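PDB 6WO6: RavA from Legionella pneumophila str. Paris, which is a Legionella effector of undefined biochemical activity, probably delivered into the host cell during infection. Local coordinates for residues A[253-266]-A[283-295]. The protein carries 2 engineered substitutions. Residues are numbered along the deposited sequence; the frame is centred on the assembly and turned at random.
Sequences SAFALRRDIERNLL and LCLEFAILFPELL
Within the helical C-terminal half of this elongated, all-helical protein, helix 246-265 packs against the broken helical segment 283-295, and Ala254 opens the seam by pointing its CB methyl at one face of the Phe287 ring. This CB sits over the ring centre, 3.6 Å from the centroid and 12° off the normal, a CH-pi contact; the short methyl suits the spot because it lets the ring lie close against the helix, with Ala254 CA 3.8 Å from Phe287 CD2. Ser253 OG and Leu257 CD2 reach the edge of the same ring, and Glu286 CG lies over its other face. With CG anti to the backbone N (chi1 172°), Leu257 sends CD2 to Phe287 CB at 3.7 Å, while Leu290 fits as a knob among Ala254, Leu257, Arg258 and Ile261. Further on, the slim end of Ile261 repeats the CH-pi theme: CD1 stands 3.8 Å from the Phe291 ring centroid, displaced toward the rim. Leu265 and Leu266 both close on Leu295, whose CD2 lies 3.6 Å from Leu266 CD2. Along the flank, the aliphatic part of Arg258 crosses Leu294 at about a right angle, CD to CD1 3.8 Å, and Leu294 CD2 lies over one guanidinium face; Arg258 NE forms a salt bridge with Glu262 OE2 (3.0 Å) on its own helix. Helix 311-327 meets Phe291 and helix 214-224 meets Phe287. No hydrogen bond joins the segments, consistent with the apolar core of an all-alpha domain.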
ATOM      1  N   SER A 253     -16.720 -15.130 -11.889  1.00 51.28           N
ATOM      2  CA  SER A 253     -17.058 -15.745 -13.168  1.00 54.16           C
ATOM      3  C   SER A 253     -16.154 -16.934 -13.480  1.00 57.34           C
ATOM      4  O   SER A 253     -16.602 -17.899 -14.108  1.00 60.70           O
ATOM      5  CB  SER A 253     -16.990 -14.710 -14.291  1.00 54.63           C
ATOM      6  OG  SER A 253     -15.733 -14.747 -14.940  1.00 55.00           O
ATOM      7  N   ALA A 254     -14.892 -16.900 -13.041  1.00 55.12           N
ATOM      8  CA  ALA A 254     -14.010 -18.042 -13.263  1.00 51.55           C
ATOM      9  C   ALA A 254     -14.436 -19.236 -12.418  1.00 52.56           C
ATOM     10  O   ALA A 254     -14.427 -20.379 -12.895  1.00 56.19           O
ATOM     11  CB  ALA A 254     -12.562 -17.660 -12.962  1.00 50.67           C
ATOM     12  N   PHE A 255     -14.812 -18.993 -11.159  1.00 51.15           N
ATOM     13  CA  PHE A 255     -15.387 -20.068 -10.356  1.00 50.43           C
ATOM     14  C   PHE A 255     -16.634 -20.643 -11.023  1.00 51.07           C
ATOM     15  O   PHE A 255     -16.813 -21.869 -11.080  1.00 52.82           O
ATOM     16  CB  PHE A 255     -15.722 -19.562  -8.952  1.00 49.38           C
ATOM     17  CG  PHE A 255     -14.524 -19.389  -8.063  1.00 47.98           C
ATOM     18  CD1 PHE A 255     -13.434 -20.240  -8.164  1.00 46.85           C
ATOM     19  CD2 PHE A 255     -14.488 -18.371  -7.120  1.00 48.48           C
ATOM     20  CE1 PHE A 255     -12.330 -20.079  -7.336  1.00 45.80           C
ATOM     21  CE2 PHE A 255     -13.387 -18.208  -6.293  1.00 46.84           C
ATOM     22  CZ  PHE A 255     -12.309 -19.062  -6.404  1.00 45.23           C
ATOM     23  N   ALA A 256     -17.506 -19.767 -11.536  1.00 50.30           N
ATOM     24  CA  ALA A 256     -18.715 -20.231 -12.213  1.00 48.50           C
ATOM     25  C   ALA A 256     -18.378 -21.074 -13.436  1.00 49.90           C
ATOM     26  O   ALA A 256     -19.029 -22.093 -13.696  1.00 49.37           O
ATOM     27  CB  ALA A 256     -19.587 -19.041 -12.611  1.00 44.98           C
ATOM     28  N   LEU A 257     -17.364 -20.663 -14.202  1.00 50.64           N
ATOM     29  CA  LEU A 257     -16.978 -21.417 -15.391  1.00 51.72           C
ATOM     30  C   LEU A 257     -16.434 -22.789 -15.024  1.00 54.73           C
ATOM     31  O   LEU A 257     -16.718 -23.780 -15.709  1.00 57.31           O
ATOM     32  CB  LEU A 257     -15.943 -20.641 -16.204  1.00 50.57           C
ATOM     33  CG  LEU A 257     -15.328 -21.418 -17.372  1.00 49.29           C
ATOM     34  CD1 LEU A 257     -16.392 -21.801 -18.388  1.00 47.48           C
ATOM     35  CD2 LEU A 257     -14.212 -20.624 -18.028  1.00 49.73           C
ATOM     36  N   ARG A 258     -15.634 -22.869 -13.955  1.00 53.42           N
ATOM     37  CA  ARG A 258     -15.167 -24.177 -13.502  1.00 52.18           C
ATOM     38  C   ARG A 258     -16.336 -25.060 -13.077  1.00 54.81           C
ATOM     39  O   ARG A 258     -16.363 -26.260 -13.387  1.00 58.15           O
ATOM     40  CB  ARG A 258     -14.167 -24.024 -12.359  1.00 50.06           C
ATOM     41  CG  ARG A 258     -14.017 -25.281 -11.520  1.00 51.27           C
ATOM     42  CD  ARG A 258     -12.583 -25.511 -11.095  1.00 54.22           C
ATOM     43  NE  ARG A 258     -12.475 -26.622 -10.156  1.00 60.42           N
ATOM     44  CZ  ARG A 258     -11.327 -27.095  -9.685  1.00 65.51           C
ATOM     45  NH1 ARG A 258     -10.178 -26.557 -10.071  1.00 65.84           N
ATOM     46  NH2 ARG A 258     -11.328 -28.107  -8.830  1.00 69.51           N
ATOM     47  N   ARG A 259     -17.315 -24.485 -12.371  1.00 54.39           N
ATOM     48  CA  ARG A 259     -18.500 -25.259 -12.009  1.00 57.42           C
ATOM     49  C   ARG A 259     -19.227 -25.760 -13.252  1.00 57.47           C
ATOM     50  O   ARG A 259     -19.678 -26.910 -13.299  1.00 57.59           O
ATOM     51  CB  ARG A 259     -19.440 -24.418 -11.143  1.00 59.61           C
ATOM     52  CG  ARG A 259     -20.242 -25.233 -10.138  1.00 64.75           C
ATOM     53  CD  ARG A 259     -21.549 -24.555  -9.755  1.00 70.52           C
ATOM     54  NE  ARG A 259     -22.699 -25.283 -10.290  1.00 76.81           N
ATOM     55  CZ  ARG A 259     -23.961 -25.082  -9.917  1.00 80.66           C
ATOM     56  NH1 ARG A 259     -24.248 -24.171  -8.995  1.00 82.07           N
ATOM     57  NH2 ARG A 259     -24.935 -25.799 -10.465  1.00 82.11           N
ATOM     58  N   ASP A 260     -19.349 -24.902 -14.268  1.00 56.80           N
ATOM     59  CA  ASP A 260     -19.997 -25.290 -15.516  1.00 57.98           C
ATOM     60  C   ASP A 260     -19.257 -26.442 -16.184  1.00 56.95           C
ATOM     61  O   ASP A 260     -19.878 -27.414 -16.637  1.00 58.41           O
ATOM     62  CB  ASP A 260     -20.073 -24.079 -16.449  1.00 61.26           C
ATOM     63  CG  ASP A 260     -21.089 -24.251 -17.560  1.00 67.69           C
ATOM     64  OD1 ASP A 260     -21.818 -25.267 -17.564  1.00 71.43           O
ATOM     65  OD2 ASP A 260     -21.158 -23.358 -18.432  1.00 68.77           O
ATOM     66  N   ILE A 261     -17.927 -26.350 -16.247  1.00 54.29           N
ATOM     67  CA  ILE A 261     -17.119 -27.414 -16.837  1.00 52.94           C
ATOM     68  C   ILE A 261     -17.344 -28.723 -16.095  1.00 55.86           C
ATOM     69  O   ILE A 261     -17.546 -29.780 -16.705  1.00 57.14           O
ATOM     70  CB  ILE A 261     -15.631 -27.024 -16.832  1.00 52.14           C
ATOM     71  CG1 ILE A 261     -15.379 -25.840 -17.764  1.00 53.35           C
ATOM     72  CG2 ILE A 261     -14.766 -28.206 -17.232  1.00 53.35           C
ATOM     73  CD1 ILE A 261     -13.943 -25.371 -17.761  1.00 54.66           C
ATOM     74  N   GLU A 262     -17.319 -28.672 -14.761  1.00 58.18           N
ATOM     75  CA  GLU A 262     -17.387 -29.905 -13.985  1.00 60.65           C
ATOM     76  C   GLU A 262     -18.785 -30.519 -13.998  1.00 57.78           C
ATOM     77  O   GLU A 262     -18.917 -31.746 -13.938  1.00 58.68           O
ATOM     78  CB  GLU A 262     -16.919 -29.647 -12.555  1.00 64.23           C
ATOM     79  CG  GLU A 262     -15.419 -29.432 -12.445  1.00 67.93           C
ATOM     80  CD  GLU A 262     -14.974 -29.063 -11.041  1.00 72.56           C
ATOM     81  OE1 GLU A 262     -15.820 -28.607 -10.241  1.00 74.03           O
ATOM     82  OE2 GLU A 262     -13.773 -29.231 -10.738  1.00 74.43           O
ATOM     83  N   ARG A 263     -19.831 -29.699 -14.090  1.00 55.89           N
ATOM     84  CA  ARG A 263     -21.195 -30.211 -14.035  1.00 60.43           C
ATOM     85  C   ARG A 263     -21.707 -30.647 -15.405  1.00 63.87           C
ATOM     86  O   ARG A 263     -22.255 -31.746 -15.544  1.00 65.16           O
ATOM     87  CB  ARG A 263     -22.123 -29.146 -13.441  1.00 61.62           C
ATOM     88  CG  ARG A 263     -23.517 -29.642 -13.076  1.00 68.20           C
ATOM     89  CD  ARG A 263     -24.383 -28.502 -12.543  1.00 73.54           C
ATOM     90  NE  ARG A 263     -25.545 -28.979 -11.792  1.00 81.05           N
ATOM     91  CZ  ARG A 263     -26.745 -29.208 -12.324  1.00 85.35           C
ATOM     92  NH1 ARG A 263     -26.954 -29.007 -13.620  1.00 84.97           N
ATOM     93  NH2 ARG A 263     -27.738 -29.641 -11.557  1.00 88.86           N
ATOM     94  N   ASN A 264     -21.537 -29.806 -16.425  1.00 63.31           N
ATOM     95  CA  ASN A 264     -22.136 -30.044 -17.731  1.00 63.61           C
ATOM     96  C   ASN A 264     -21.163 -30.623 -18.748  1.00 63.78           C
ATOM     97  O   ASN A 264     -21.542 -31.516 -19.515  1.00 70.08           O
ATOM     98  CB  ASN A 264     -22.735 -28.743 -18.274  1.00 63.44           C
ATOM     99  CG  ASN A 264     -23.858 -28.216 -17.399  1.00 66.88           C
ATOM    100  OD1 ASN A 264     -24.739 -28.969 -16.982  1.00 70.64           O
ATOM    101  ND2 ASN A 264     -23.823 -26.920 -17.104  1.00 65.49           N
ATOM    102  N   LEU A 265     -19.917 -30.145 -18.781  1.00 58.00           N
ATOM    103  CA  LEU A 265     -18.962 -30.674 -19.749  1.00 55.91           C
ATOM    104  C   LEU A 265     -18.457 -32.054 -19.353  1.00 58.45           C
ATOM    105  O   LEU A 265     -18.196 -32.889 -20.227  1.00 61.45           O
ATOM    106  CB  LEU A 265     -17.783 -29.711 -19.920  1.00 52.58           C
ATOM    107  CG  LEU A 265     -16.803 -30.091 -21.034  1.00 52.69           C
ATOM    108  CD1 LEU A 265     -17.546 -30.267 -22.346  1.00 54.31           C
ATOM    109  CD2 LEU A 265     -15.715 -29.048 -21.178  1.00 49.80           C
ATOM    110  N   LEU A 266     -18.326 -32.318 -18.056  1.00 58.78           N
ATOM    111  CA  LEU A 266     -17.883 -33.618 -17.573  1.00 62.29           C
ATOM    112  C   LEU A 266     -19.035 -34.483 -17.080  1.00 66.86           C
ATOM    113  O   LEU A 266     -18.796 -35.506 -16.429  1.00 68.73           O
ATOM    114  CB  LEU A 266     -16.840 -33.436 -16.470  1.00 62.42           C
ATOM    115  CG  LEU A 266     -15.604 -32.674 -16.950  1.00 60.76           C
ATOM    116  CD1 LEU A 266     -14.517 -32.645 -15.888  1.00 60.14           C
ATOM    117  CD2 LEU A 266     -15.088 -33.298 -18.234  1.00 62.95           C
ATOM    118  N   LEU A 283     -15.322 -16.331 -22.844  1.00 48.53           N
ATOM    119  CA  LEU A 283     -15.119 -16.728 -21.455  1.00 47.06           C
ATOM    120  C   LEU A 283     -14.179 -17.924 -21.350  1.00 48.60           C
ATOM    121  O   LEU A 283     -13.300 -17.952 -20.480  1.00 50.30           O
ATOM    122  CB  LEU A 283     -16.467 -17.037 -20.801  1.00 47.24           C
ATOM    123  CG  LEU A 283     -16.426 -17.474 -19.336  1.00 47.53           C
ATOM    124  CD1 LEU A 283     -15.726 -16.424 -18.493  1.00 48.93           C
ATOM    125  CD2 LEU A 283     -17.826 -17.731 -18.811  1.00 46.33           C
ATOM    126  N   CYS A 284     -14.343 -18.918 -22.225  1.00 48.80           N
ATOM    127  CA  CYS A 284     -13.444 -20.069 -22.211  1.00 47.95           C
ATOM    128  C   CYS A 284     -12.009 -19.652 -22.511  1.00 48.53           C
ATOM    129  O   CYS A 284     -11.065 -20.167 -21.900  1.00 49.49           O
ATOM    130  CB  CYS A 284     -13.917 -21.122 -23.212  1.00 49.14           C
ATOM    131  SG  CYS A 284     -15.485 -21.927 -22.795  1.00 51.14           S
ATOM    132  N   LEU A 285     -11.824 -18.719 -23.449  1.00 47.80           N
ATOM    133  CA  LEU A 285     -10.480 -18.247 -23.766  1.00 47.60           C
ATOM    134  C   LEU A 285      -9.886 -17.453 -22.608  1.00 48.63           C
ATOM    135  O   LEU A 285      -8.695 -17.592 -22.300  1.00 49.91           O
ATOM    136  CB  LEU A 285     -10.506 -17.395 -25.034  1.00 47.08           C
ATOM    137  CG  LEU A 285     -10.836 -18.068 -26.367  1.00 46.88           C
ATOM    138  CD1 LEU A 285     -10.876 -17.034 -27.482  1.00 44.39           C
ATOM    139  CD2 LEU A 285      -9.836 -19.164 -26.683  1.00 49.29           C
ATOM    140  N   GLU A 286     -10.701 -16.617 -21.958  1.00 48.76           N
ATOM    141  CA  GLU A 286     -10.205 -15.792 -20.861  1.00 52.18           C
ATOM    142  C   GLU A 286      -9.649 -16.642 -19.728  1.00 51.34           C
ATOM    143  O   GLU A 286      -8.734 -16.211 -19.018  1.00 51.83           O
ATOM    144  CB  GLU A 286     -11.322 -14.883 -20.346  1.00 54.78           C
ATOM    145  CG  GLU A 286     -10.869 -13.801 -19.376  1.00 58.28           C
ATOM    146  CD  GLU A 286     -12.015 -12.916 -18.912  1.00 61.14           C
ATOM    147  OE1 GLU A 286     -13.185 -13.333 -19.043  1.00 61.02           O
ATOM    148  OE2 GLU A 286     -11.747 -11.800 -18.420  1.00 62.57           O
ATOM    149  N   PHE A 287     -10.177 -17.853 -19.554  1.00 48.78           N
ATOM    150  CA  PHE A 287      -9.788 -18.760 -18.481  1.00 45.99           C
ATOM    151  C   PHE A 287      -9.372 -20.113 -19.043  1.00 45.37           C
ATOM    152  O   PHE A 287      -9.687 -21.166 -18.480  1.00 43.86           O
ATOM    153  CB  PHE A 287     -10.923 -18.914 -17.471  1.00 43.69           C
ATOM    154  CG  PHE A 287     -11.341 -17.619 -16.837  1.00 44.01           C
ATOM    155  CD1 PHE A 287     -10.394 -16.737 -16.341  1.00 45.91           C
ATOM    156  CD2 PHE A 287     -12.680 -17.274 -16.752  1.00 43.81           C
ATOM    157  CE1 PHE A 287     -10.776 -15.538 -15.758  1.00 46.53           C
ATOM    158  CE2 PHE A 287     -13.069 -16.077 -16.171  1.00 44.00           C
ATOM    159  CZ  PHE A 287     -12.117 -15.209 -15.674  1.00 45.00           C
ATOM    160  N   ALA A 288      -8.637 -20.093 -20.160  1.00 47.92           N
ATOM    161  CA  ALA A 288      -8.280 -21.328 -20.850  1.00 50.62           C
ATOM    162  C   ALA A 288      -7.439 -22.251 -19.977  1.00 53.09           C
ATOM    163  O   ALA A 288      -7.482 -23.477 -20.150  1.00 54.16           O
ATOM    164  CB  ALA A 288      -7.541 -21.002 -22.148  1.00 52.56           C
ATOM    165  N   ILE A 289      -6.686 -21.686 -19.026  1.00 52.97           N
ATOM    166  CA  ILE A 289      -5.827 -22.478 -18.151  1.00 53.87           C
ATOM    167  C   ILE A 289      -6.611 -23.556 -17.414  1.00 54.89           C
ATOM    168  O   ILE A 289      -6.033 -24.562 -16.989  1.00 58.77           O
ATOM    169  CB  ILE A 289      -5.095 -21.547 -17.158  1.00 52.29           C
ATOM    170  CG1 ILE A 289      -3.955 -22.287 -16.454  1.00 53.14           C
ATOM    171  CG2 ILE A 289      -6.069 -20.974 -16.142  1.00 49.55           C
ATOM    172  CD1 ILE A 289      -3.201 -21.430 -15.466  1.00 53.83           C
ATOM    173  N   LEU A 290      -7.926 -23.381 -17.275  1.00 52.31           N
ATOM    174  CA  LEU A 290      -8.735 -24.365 -16.566  1.00 53.05           C
ATOM    175  C   LEU A 290      -8.840 -25.685 -17.320  1.00 56.78           C
ATOM    176  O   LEU A 290      -9.007 -26.736 -16.692  1.00 60.51           O
ATOM    177  CB  LEU A 290     -10.134 -23.803 -16.314  1.00 49.75           C
ATOM    178  CG  LEU A 290     -10.299 -22.840 -15.143  1.00 45.90           C
ATOM    179  CD1 LEU A 290     -11.687 -22.230 -15.146  1.00 44.08           C
ATOM    180  CD2 LEU A 290     -10.045 -23.580 -13.848  1.00 46.96           C
ATOM    181  N   PHE A 291      -8.734 -25.663 -18.651  1.00 55.95           N
ATOM    182  CA  PHE A 291      -9.217 -26.800 -19.434  1.00 55.80           C
ATOM    183  C   PHE A 291      -8.280 -28.010 -19.483  1.00 58.49           C
ATOM    184  O   PHE A 291      -8.758 -29.137 -19.299  1.00 58.61           O
ATOM    185  CB  PHE A 291      -9.562 -26.341 -20.852  1.00 55.12           C
ATOM    186  CG  PHE A 291     -10.856 -25.589 -20.933  1.00 53.51           C
ATOM    187  CD1 PHE A 291     -10.911 -24.241 -20.618  1.00 52.98           C
ATOM    188  CD2 PHE A 291     -12.022 -26.235 -21.296  1.00 54.41           C
ATOM    189  CE1 PHE A 291     -12.104 -23.548 -20.683  1.00 53.40           C
ATOM    190  CE2 PHE A 291     -13.221 -25.550 -21.361  1.00 54.93           C
ATOM    191  CZ  PHE A 291     -13.264 -24.206 -21.056  1.00 54.24           C
ATOM    192  N   PRO A 292      -6.971 -27.853 -19.739  1.00 61.04           N
ATOM    193  CA  PRO A 292      -6.115 -29.055 -19.806  1.00 62.59           C
ATOM    194  C   PRO A 292      -6.145 -29.905 -18.545  1.00 66.27           C
ATOM    195  O   PRO A 292      -6.156 -31.138 -18.641  1.00 69.42           O
ATOM    196  CB  PRO A 292      -4.720 -28.472 -20.066  1.00 63.51           C
ATOM    197  CG  PRO A 292      -4.983 -27.185 -20.756  1.00 64.05           C
ATOM    198  CD  PRO A 292      -6.215 -26.637 -20.096  1.00 61.72           C
ATOM    199  N   GLU A 293      -6.167 -29.285 -17.363  1.00 67.27           N
ATOM    200  CA  GLU A 293      -6.213 -30.053 -16.122  1.00 69.36           C
ATOM    201  C   GLU A 293      -7.554 -30.761 -15.960  1.00 65.36           C
ATOM    202  O   GLU A 293      -7.609 -31.981 -15.775  1.00 65.95           O
ATOM    203  CB  GLU A 293      -5.951 -29.138 -14.925  1.00 73.75           C
ATOM    204  CG  GLU A 293      -4.648 -29.415 -14.195  1.00 81.66           C
ATOM    205  CD  GLU A 293      -3.521 -28.509 -14.653  1.00 86.60           C
ATOM    206  OE1 GLU A 293      -2.420 -28.586 -14.065  1.00 89.73           O
ATOM    207  OE2 GLU A 293      -3.736 -27.715 -15.595  1.00 86.84           O
ATOM    208  N   LEU A 294      -8.650 -30.004 -16.024  1.00 62.12           N
ATOM    209  CA  LEU A 294      -9.964 -30.566 -15.738  1.00 62.64           C
ATOM    210  C   LEU A 294     -10.448 -31.526 -16.821  1.00 65.07           C
ATOM    211  O   LEU A 294     -11.313 -32.365 -16.544  1.00 66.68           O
ATOM    212  CB  LEU A 294     -10.973 -29.434 -15.541  1.00 59.17           C
ATOM    213  CG  LEU A 294     -10.568 -28.386 -14.500  1.00 57.77           C
ATOM    214  CD1 LEU A 294     -11.673 -27.363 -14.302  1.00 55.72           C
ATOM    215  CD2 LEU A 294     -10.194 -29.042 -13.180  1.00 60.54           C
ATOM    216  N   LEU A 295      -9.916 -31.428 -18.040  1.00 63.99           N
ATOM    217  CA  LEU A 295     -10.249 -32.355 -19.114  1.00 64.59           C
ATOM    218  C   LEU A 295      -9.174 -33.413 -19.329  1.00 69.14           C
ATOM    219  O   LEU A 295      -9.229 -34.138 -20.328  1.00 73.25           O
ATOM    220  CB  LEU A 295     -10.486 -31.598 -20.424  1.00 60.81           C
ATOM    221  CG  LEU A 295     -11.582 -30.533 -20.485  1.00 55.99           C
ATOM    222  CD1 LEU A 295     -11.815 -30.114 -21.927  1.00 55.18           C
ATOM    223  CD2 LEU A 295     -12.869 -31.030 -19.856  1.00 54.72           C
TER